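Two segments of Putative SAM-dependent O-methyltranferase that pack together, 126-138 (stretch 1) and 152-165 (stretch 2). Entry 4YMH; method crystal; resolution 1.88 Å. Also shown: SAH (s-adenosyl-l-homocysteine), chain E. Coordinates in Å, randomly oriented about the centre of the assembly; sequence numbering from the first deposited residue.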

ATOM      1  N   PRO A 126      -6.745  10.594  27.302  1.00 34.28           N
ATOM      2  CA  PRO A 126      -5.542  10.902  26.522  1.00 34.09           C
ATOM      3  C   PRO A 126      -4.826   9.617  26.165  1.00 30.87           C
ATOM      4  O   PRO A 126      -4.456   8.886  27.084  1.00 31.42           O
ATOM      5  N   ALA A 127      -4.638   9.345  24.874  1.00 29.56           N
ATOM      6  CA  ALA A 127      -4.051   8.084  24.430  1.00 31.42           C
ATOM      7  C   ALA A 127      -2.638   7.881  24.964  1.00 31.19           C
ATOM      8  O   ALA A 127      -2.201   6.741  25.137  1.00 33.90           O
ATOM      9  N   GLU A 128      -1.930   8.978  25.217  1.00 30.35           N
ATOM     10  CA  GLU A 128      -0.561   8.889  25.702  1.00 35.42           C
ATOM     11  C   GLU A 128      -0.509   8.109  27.016  1.00 41.34           C
ATOM     12  O   GLU A 128       0.415   7.326  27.238  1.00 46.23           O
ATOM     13  N   ASN A 129      -1.525   8.266  27.861  1.00 38.26           N
ATOM     14  CA  ASN A 129      -1.585   7.472  29.094  1.00 42.32           C
ATOM     15  C   ASN A 129      -2.313   6.130  28.961  1.00 39.69           C
ATOM     16  O   ASN A 129      -1.834   5.122  29.464  1.00 42.61           O
ATOM     17  N   THR A 130      -3.451   6.098  28.275  1.00 34.14           N
ATOM     18  CA  THR A 130      -4.223   4.846  28.212  1.00 33.03           C
ATOM     19  C   THR A 130      -3.501   3.766  27.415  1.00 31.77           C
ATOM     20  O   THR A 130      -3.594   2.594  27.760  1.00 35.78           O
ATOM     21  N   LEU A 131      -2.769   4.153  26.371  1.00 28.38           N
ATOM     22  CA  LEU A 131      -2.014   3.185  25.563  1.00 26.48           C
ATOM     23  C   LEU A 131      -1.067   2.358  26.440  1.00 27.75           C
ATOM     24  O   LEU A 131      -0.914   1.158  26.229  1.00 27.63           O
ATOM     25  N   LYS A 132      -0.464   2.986  27.445  1.00 29.86           N
ATOM     26  CA  LYS A 132       0.441   2.273  28.353  1.00 32.21           C
ATOM     27  C   LYS A 132      -0.277   1.239  29.221  1.00 36.55           C
ATOM     28  O   LYS A 132       0.347   0.301  29.720  1.00 40.03           O
ATOM     29  N   THR A 133      -1.583   1.403  29.400  1.00 34.77           N
ATOM     30  CA  THR A 133      -2.345   0.489  30.247  1.00 38.27           C
ATOM     31  C   THR A 133      -2.783  -0.769  29.506  1.00 37.07           C
ATOM     32  O   THR A 133      -3.241  -1.723  30.123  1.00 35.46           O
ATOM     33  N   LEU A 134      -2.669  -0.765  28.183  1.00 34.50           N
ATOM     34  CA  LEU A 134      -3.113  -1.919  27.409  1.00 33.15           C
ATOM     35  C   LEU A 134      -2.236  -3.143  27.668  1.00 35.59           C
ATOM     36  O   LEU A 134      -1.044  -3.012  27.944  1.00 33.08           O
ATOM     37  N   GLU A 135      -2.838  -4.326  27.580  1.00 38.11           N
ATOM     38  CA  GLU A 135      -2.127  -5.584  27.795  1.00 44.78           C
ATOM     39  C   GLU A 135      -2.124  -6.463  26.538  1.00 38.44           C
ATOM     40  O   GLU A 135      -2.943  -6.283  25.641  1.00 35.98           O
ATOM     41  N   GLY A 136      -1.206  -7.419  26.479  1.00 35.48           N
ATOM     42  CA  GLY A 136      -1.154  -8.348  25.360  1.00 36.93           C
ATOM     43  C   GLY A 136      -0.575  -7.720  24.106  1.00 32.88           C
ATOM     44  O   GLY A 136       0.253  -6.817  24.180  1.00 34.25           O
ATOM     45  N   GLU A 137      -1.009  -8.189  22.943  1.00 30.06           N
ATOM     46  CA  GLU A 137      -0.439  -7.679  21.712  1.00 30.99           C
ATOM     47  C   GLU A 137      -1.489  -7.557  20.618  1.00 32.65           C
ATOM     48  O   GLU A 137      -2.547  -8.198  20.664  1.00 31.58           O
ATOM     49  N   PHE A 138      -1.180  -6.728  19.632  1.00 22.98           N
ATOM     50  CA  PHE A 138      -2.079  -6.503  18.516  1.00 28.88           C
ATOM     51  C   PHE A 138      -1.380  -6.861  17.201  1.00 28.73           C
ATOM     52  O   PHE A 138      -0.181  -6.622  17.051  1.00 27.46           O
ATOM     53  N   GLY A 152       5.729   9.209  20.189  1.00 21.76           N
ATOM     54  CA  GLY A 152       5.522   8.695  21.534  1.00 21.71           C
ATOM     55  C   GLY A 152       4.724   7.400  21.505  1.00 21.07           C
ATOM     56  O   GLY A 152       5.086   6.404  22.166  1.00 25.92           O
ATOM     57  N   TYR A 153       3.679   7.386  20.680  1.00 20.42           N
ATOM     58  CA  TYR A 153       2.830   6.202  20.599  1.00 23.40           C
ATOM     59  C   TYR A 153       3.659   5.006  20.133  1.00 23.63           C
ATOM     60  O   TYR A 153       3.633   3.925  20.757  1.00 21.84           O
ATOM     61  N   VAL A 154       4.439   5.218  19.076  1.00 20.30           N
ATOM     62  CA  VAL A 154       5.161   4.091  18.489  1.00 17.89           C
ATOM     63  C   VAL A 154       6.176   3.620  19.517  1.00 21.20           C
ATOM     64  O   VAL A 154       6.362   2.409  19.716  1.00 20.70           O
ATOM     65  N   LYS A 155       6.764   4.568  20.248  1.00 20.98           N
ATOM     66  CA  LYS A 155       7.767   4.188  21.234  1.00 24.45           C
ATOM     67  C   LYS A 155       7.131   3.259  22.276  1.00 25.40           C
ATOM     68  O   LYS A 155       7.659   2.173  22.570  1.00 23.43           O
ATOM     69  N   THR A 156       5.962   3.660  22.774  1.00 24.79           N
ATOM     70  CA  THR A 156       5.282   2.882  23.799  1.00 23.76           C
ATOM     71  C   THR A 156       5.000   1.510  23.221  1.00 23.59           C
ATOM     72  O   THR A 156       5.306   0.477  23.841  1.00 27.26           O
ATOM     73  N   ILE A 157       4.517   1.514  21.983  1.00 21.83           N
ATOM     74  CA  ILE A 157       4.082   0.277  21.346  1.00 25.56           C
ATOM     75  C   ILE A 157       5.258  -0.676  21.251  1.00 25.52           C
ATOM     76  O   ILE A 157       5.149  -1.854  21.591  1.00 22.87           O
ATOM     77  N   LEU A 158       6.420  -0.157  20.879  1.00 22.88           N
ATOM     78  CA  LEU A 158       7.536  -1.069  20.736  1.00 21.55           C
ATOM     79  C   LEU A 158       8.094  -1.427  22.103  1.00 26.07           C
ATOM     80  O   LEU A 158       8.452  -2.585  22.338  1.00 25.96           O
ATOM     81  N   ASP A 159       8.132  -0.455  23.016  1.00 24.04           N
ATOM     82  CA  ASP A 159       8.802  -0.694  24.297  1.00 26.56           C
ATOM     83  C   ASP A 159       8.064  -1.762  25.090  1.00 32.04           C
ATOM     84  O   ASP A 159       8.686  -2.586  25.767  1.00 27.83           O
ATOM     85  N   GLN A 160       6.734  -1.746  25.000  1.00 32.37           N
ATOM     86  CA  GLN A 160       5.902  -2.661  25.787  1.00 33.96           C
ATOM     87  C   GLN A 160       5.480  -3.911  25.019  1.00 31.26           C
ATOM     88  O   GLN A 160       4.723  -4.728  25.532  1.00 28.38           O
ATOM     89  N   GLY A 161       5.969  -4.058  23.795  1.00 29.06           N
ATOM     90  CA  GLY A 161       5.635  -5.216  22.991  1.00 28.04           C
ATOM     91  C   GLY A 161       4.152  -5.350  22.701  1.00 27.68           C
ATOM     92  O   GLY A 161       3.598  -6.445  22.791  1.00 27.18           O
ATOM     93  N   LEU A 162       3.513  -4.239  22.337  1.00 22.97           N
ATOM     94  CA  LEU A 162       2.074  -4.228  22.046  1.00 23.63           C
ATOM     95  C   LEU A 162       1.814  -4.616  20.599  1.00 24.86           C
ATOM     96  O   LEU A 162       0.680  -4.892  20.210  1.00 25.11           O
ATOM     97  N   LEU A 163       2.875  -4.615  19.803  1.00 20.74           N
ATOM     98  CA  LEU A 163       2.837  -5.108  18.432  1.00 18.83           C
ATOM     99  C   LEU A 163       3.272  -6.562  18.401  1.00 25.13           C
ATOM    100  O   LEU A 163       4.347  -6.891  18.901  1.00 27.78           O
ATOM    101  N   SER A 164       2.462  -7.433  17.803  1.00 22.47           N
ATOM    102  CA  SER A 164       2.836  -8.839  17.704  1.00 21.56           C
ATOM    103  C   SER A 164       4.039  -9.038  16.776  1.00 21.99           C
ATOM    104  O   SER A 164       4.396  -8.145  16.011  1.00 19.32           O
ATOM    105  N   ALA A 165       4.635 -10.230  16.837  1.00 26.59           N
ATOM    106  CA  ALA A 165       5.820 -10.568  16.040  1.00 25.83           C
ATOM    107  C   ALA A 165       5.607 -10.330  14.551  1.00 26.01           C
ATOM    108  O   ALA A 165       6.471  -9.765  13.874  1.00 26.22           O
TER

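The apolar centre of this contact is built by two leucines, Leu131 from the first helix and Leu162 from the loop that follows the second. The two helices run nearly parallel, 10° apart, with their axes 9.9 Å from each other at closest approach, a gap that side chains of leucine size can fill. Leu131 points its CA-to-CB bond toward the other stretch and, with chi1 t and chi2 p, brings CD2 to 3.8 Å from Tyr153 CD1, 3.8 Å from Thr156 CB and 4.1 Å from Ile157 CG1. Its other methyl, CD1, lies 3.8 Å from CD1 of Leu162.

Leu162 starts sideways, but its m,t rotamer carries the end of the side chain inward. Its CD2 sits 4.0 Å from Leu134 CB and 3.5 Å from Gly136 O, so it packs against the segment that follows the first helix. Just before it, Gly161 adopts the positive phi of a Schellman motif, a conformation that favours glycine. Phe138 (chi1 m) sets CE1 4.4 Å from Leu162 CD2, and its backbone begins a parallel pairing: Phe138 N donates to Leu162 O at 2.7 Å, and Ser164 N donates to Phe138 O at 2.9 Å.

Toward the start of the helices, Tyr153 (chi1 m) starts sideways, but its end comes nearer, and the ring lies against the first turn of the first helix. Ala127 is small enough to let the ring approach closely, its CB 3.7 Å from Tyr153 CE1. The cofactor product borders this end: Ala127 N donates to N1 of SAH at 3.0 Å, and N6 of SAH donates to Glu128 OE1 at 3.1 Å. Backbone amide and carboxylate thus match the acceptor and donor of the adenine, as befits a SAM-dependent methyltransferase.

The exposed edge is polar. Thr156 (chi1 m) suits the boundary: its CG2 meets Lys132 CG at 3.8 Å, while its OG1 lies 2.6 Å from water 1, which donates to Glu128 O at 3.0 Å. The long aliphatic part of Lys132 covers this seam as its end leads away. Gln160 points toward the first stretch and uses its amide twice: NE2 donates to Lys132 O at 3.2 Å, and also to water 2 at 3.0 Å, which in turn donates to Leu134 O at 2.7 Å. A carboxamide serves well where a helix ends and carbonyls lack helical partners. Farther along, Glu137 (chi1 p) lays its CD 3.7 Å from Ser164 CB, and water 4 links Glu137 OE1, at 3.0 Å, to Ala165 N, at 2.9 Å.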

ATOM      1  CB  PRO A 126      -4.690  11.750  27.482  1.00 31.79           C
ATOM      2  CG  PRO A 126      -5.626  12.182  28.577  1.00 34.42           C
ATOM      3  CD  PRO A 126      -6.664  11.109  28.680  1.00 34.24           C
ATOM      4  CB  ALA A 127      -4.048   8.002  22.920  1.00 30.86           C
ATOM      5  CB  GLU A 128       0.058  10.286  25.844  1.00 34.88           C
ATOM      6  CG  GLU A 128      -0.751  11.301  26.643  1.00 41.96           C
ATOM      7  CD  GLU A 128      -1.645  12.228  25.802  1.00 40.58           C
ATOM      8  OE1 GLU A 128      -2.093  11.839  24.704  1.00 35.27           O
ATOM      9  OE2 GLU A 128      -1.888  13.373  26.253  1.00 43.98           O
ATOM     10  CB  ASN A 129      -2.230   8.265  30.232  1.00 49.82           C
ATOM     11  CG  ASN A 129      -1.729   9.696  30.307  1.00 56.48           C
ATOM     12  OD1 ASN A 129      -0.557   9.935  30.597  1.00 55.98           O
ATOM     13  ND2 ASN A 129      -2.632  10.652  30.136  1.00 58.95           N
ATOM     14  CB  THR A 130      -5.631   5.055  27.616  1.00 30.70           C
ATOM     15  OG1 THR A 130      -5.518   5.556  26.285  1.00 28.56           O
ATOM     16  CG2 THR A 130      -6.429   6.051  28.466  1.00 33.67           C
ATOM     17  CB  LEU A 131      -1.222   3.891  24.452  1.00 24.69           C
ATOM     18  CG  LEU A 131      -0.272   3.054  23.583  1.00 23.43           C
ATOM     19  CD1 LEU A 131      -1.045   2.038  22.746  1.00 24.07           C
ATOM     20  CD2 LEU A 131       0.567   3.966  22.678  1.00 26.85           C
ATOM     21  CB  LYS A 132       1.190   3.256  29.253  1.00 37.19           C
ATOM     22  CG  LYS A 132       2.122   4.176  28.495  1.00 37.26           C
ATOM     23  CD  LYS A 132       2.820   5.162  29.416  1.00 41.40           C
ATOM     24  CE  LYS A 132       3.607   6.164  28.586  1.00 43.22           C
ATOM     25  NZ  LYS A 132       4.485   7.024  29.416  1.00 46.73           N
ATOM     26  CB  THR A 133      -3.606   1.146  30.806  1.00 40.28           C
ATOM     27  OG1 THR A 133      -4.522   1.382  29.730  1.00 41.86           O
ATOM     28  CG2 THR A 133      -3.268   2.448  31.487  1.00 45.71           C
ATOM     29  CB  LEU A 134      -3.131  -1.583  25.927  1.00 28.48           C
ATOM     30  CG  LEU A 134      -4.067  -0.442  25.528  1.00 27.76           C
ATOM     31  CD1 LEU A 134      -4.136  -0.325  24.018  1.00 25.60           C
ATOM     32  CD2 LEU A 134      -5.462  -0.633  26.149  1.00 29.29           C
ATOM     33  CB  GLU A 135      -2.754  -6.350  28.965  1.00 55.35           C
ATOM     34  CG  GLU A 135      -2.839  -5.559  30.265  1.00 66.71           C
ATOM     35  CD  GLU A 135      -1.601  -5.714  31.135  1.00 75.43           C
ATOM     36  OE1 GLU A 135      -0.740  -6.555  30.801  1.00 79.20           O
ATOM     37  OE2 GLU A 135      -1.487  -4.993  32.151  1.00 77.06           O
ATOM     38  CB  GLU A 137       0.707  -8.581  21.247  1.00 34.88           C
ATOM     39  CG  GLU A 137       0.268 -10.006  20.974  1.00 37.89           C
ATOM     40  CD  GLU A 137       1.428 -10.929  20.638  1.00 43.30           C
ATOM     41  OE1 GLU A 137       2.587 -10.560  20.930  1.00 39.96           O
ATOM     42  OE2 GLU A 137       1.173 -12.027  20.088  1.00 43.46           O
ATOM     43  CB  PHE A 138      -2.556  -5.045  18.507  1.00 21.00           C
ATOM     44  CG  PHE A 138      -3.354  -4.656  19.730  1.00 24.54           C
ATOM     45  CD1 PHE A 138      -2.729  -4.123  20.848  1.00 23.97           C
ATOM     46  CD2 PHE A 138      -4.730  -4.822  19.759  1.00 24.14           C
ATOM     47  CE1 PHE A 138      -3.459  -3.765  21.971  1.00 26.16           C
ATOM     48  CE2 PHE A 138      -5.469  -4.467  20.884  1.00 24.43           C
ATOM     49  CZ  PHE A 138      -4.833  -3.938  21.987  1.00 28.83           C
ATOM     50  CB  TYR A 153       1.652   6.435  19.656  1.00 25.23           C
ATOM     51  CG  TYR A 153       0.687   7.489  20.140  1.00 23.11           C
ATOM     52  CD1 TYR A 153       0.374   7.606  21.493  1.00 23.05           C
ATOM     53  CD2 TYR A 153       0.093   8.378  19.251  1.00 21.12           C
ATOM     54  CE1 TYR A 153      -0.514   8.569  21.951  1.00 23.82           C
ATOM     55  CE2 TYR A 153      -0.800   9.356  19.703  1.00 21.67           C
ATOM     56  CZ  TYR A 153      -1.091   9.446  21.053  1.00 25.09           C
ATOM     57  OH  TYR A 153      -1.973  10.404  21.519  1.00 27.49           O
ATOM     58  CB  VAL A 154       5.842   4.461  17.148  1.00 19.55           C
ATOM     59  CG1 VAL A 154       6.819   3.366  16.722  1.00 21.29           C
ATOM     60  CG2 VAL A 154       4.796   4.676  16.058  1.00 19.81           C
ATOM     61  CB  LYS A 155       8.370   5.430  21.904  1.00 24.87           C
ATOM     62  CG  LYS A 155       9.458   5.132  22.905  1.00 31.58           C
ATOM     63  CD  LYS A 155       9.896   6.406  23.602  1.00 35.49           C
ATOM     64  CE  LYS A 155      10.787   6.113  24.793  1.00 42.88           C
ATOM     65  NZ  LYS A 155      11.968   5.346  24.336  1.00 46.58           N
ATOM     66  CB  THR A 156       3.975   3.562  24.266  1.00 24.36           C
ATOM     67  OG1 THR A 156       4.296   4.743  25.016  1.00 26.45           O
ATOM     68  CG2 THR A 156       3.151   2.633  25.160  1.00 23.21           C
ATOM     69  CB  ILE A 157       3.477   0.555  19.962  1.00 23.31           C
ATOM     70  CG1 ILE A 157       2.082   1.155  20.134  1.00 23.83           C
ATOM     71  CG2 ILE A 157       3.415  -0.704  19.137  1.00 25.33           C
ATOM     72  CD1 ILE A 157       1.538   1.820  18.898  1.00 21.19           C
ATOM     73  CB  LEU A 158       8.615  -0.472  19.857  1.00 20.88           C
ATOM     74  CG  LEU A 158       8.099  -0.176  18.453  1.00 18.88           C
ATOM     75  CD1 LEU A 158       9.145   0.644  17.711  1.00 19.73           C
ATOM     76  CD2 LEU A 158       7.788  -1.471  17.702  1.00 19.41           C
ATOM     77  CB  ASP A 159       8.904   0.585  25.134  1.00 30.13           C
ATOM     78  CG  ASP A 159       9.960   1.558  24.616  1.00 34.64           C
ATOM     79  OD1 ASP A 159      10.742   1.204  23.703  1.00 32.46           O
ATOM     80  OD2 ASP A 159      10.020   2.684  25.155  1.00 35.49           O
ATOM     81  CB  GLN A 160       4.653  -1.941  26.300  1.00 34.20           C
ATOM     82  CG  GLN A 160       4.981  -0.700  27.093  1.00 35.00           C
ATOM     83  CD  GLN A 160       3.787  -0.106  27.818  1.00 38.41           C
ATOM     84  OE1 GLN A 160       3.836   1.014  28.338  1.00 42.37           O
ATOM     85  NE2 GLN A 160       2.697  -0.861  27.849  1.00 31.98           N
ATOM     86  CB  LEU A 162       1.471  -2.850  22.332  1.00 27.19           C
ATOM     87  CG  LEU A 162       1.261  -2.445  23.795  1.00 29.07           C
ATOM     88  CD1 LEU A 162       0.905  -0.959  23.897  1.00 30.13           C
ATOM     89  CD2 LEU A 162       0.177  -3.291  24.431  1.00 31.73           C
ATOM     90  CB  LEU A 163       3.763  -4.286  17.538  1.00 17.93           C
ATOM     91  CG  LEU A 163       3.684  -4.649  16.052  1.00 19.44           C
ATOM     92  CD1 LEU A 163       2.370  -4.144  15.465  1.00 21.70           C
ATOM     93  CD2 LEU A 163       4.896  -4.085  15.296  1.00 21.46           C
ATOM     94  CB  SER A 164       1.659  -9.681  17.201  1.00 21.81           C
ATOM     95  OG  SER A 164       1.359  -9.362  15.852  1.00 26.73           O
ATOM     96  CB  ALA A 165       6.226 -12.028  16.286  1.00 24.43           C
TER
HETATM   97  N   SAH E1001      -9.646   7.394  12.631  1.00 31.95           N
HETATM   98  CA  SAH E1001     -10.731   8.263  12.273  1.00 35.69           C
HETATM   99  CB  SAH E1001     -10.325   9.732  12.359  1.00 32.83           C
HETATM  100  CG  SAH E1001      -9.439  10.145  13.531  1.00 29.14           C
HETATM  101  SD  SAH E1001      -9.226  11.886  13.567  1.00 31.51           S
HETATM  102  C   SAH E1001     -11.217   7.981  10.877  1.00 35.76           C
HETATM  103  O   SAH E1001     -12.327   8.325  10.546  1.00 30.25           O
HETATM  104  OXT SAH E1001     -10.472   7.414  10.093  1.00 36.11           O
HETATM  105  C5' SAH E1001      -8.218  11.968  14.990  1.00 30.17           C
HETATM  106  C4' SAH E1001      -8.948  11.711  16.299  1.00 30.11           C
HETATM  107  O4' SAH E1001      -8.006  11.610  17.350  1.00 33.68           O
HETATM  108  C3' SAH E1001      -9.871  12.841  16.688  1.00 32.92           C
HETATM  109  O3' SAH E1001     -11.169  12.363  16.947  1.00 33.00           O
HETATM  110  C2' SAH E1001      -9.263  13.413  17.942  1.00 31.31           C
HETATM  111  O2' SAH E1001     -10.199  13.949  18.822  1.00 28.94           O
HETATM  112  C1' SAH E1001      -8.475  12.256  18.507  1.00 32.84           C
HETATM  113  N9  SAH E1001      -7.335  12.667  19.339  1.00 33.36           N
HETATM  114  C8  SAH E1001      -6.533  13.700  19.163  1.00 32.96           C
HETATM  115  N7  SAH E1001      -5.611  13.748  20.109  1.00 28.91           N
HETATM  116  C5  SAH E1001      -5.815  12.729  20.907  1.00 30.80           C
HETATM  117  C6  SAH E1001      -5.189  12.181  22.108  1.00 30.09           C
HETATM  118  N6  SAH E1001      -4.146  12.800  22.614  1.00 32.24           N
HETATM  119  N1  SAH E1001      -5.686  11.073  22.650  1.00 29.65           N
HETATM  120  C2  SAH E1001      -6.734  10.468  22.101  1.00 29.99           C
HETATM  121  N3  SAH E1001      -7.350  10.895  21.015  1.00 28.46           N
HETATM  122  C4  SAH E1001      -6.941  12.002  20.386  1.00 31.11           C
HETATM  123  O   HOH W   1       2.291   6.368  25.098  1.00 28.98           O
HETATM  124  O   HOH W   2       1.559  -3.623  27.487  1.00 40.20           O
HETATM  125  O   HOH W   3       2.115  -5.821  25.899  1.00 41.37           O
HETATM  126  O   HOH W   4       3.985 -12.216  18.879  1.00 26.88           O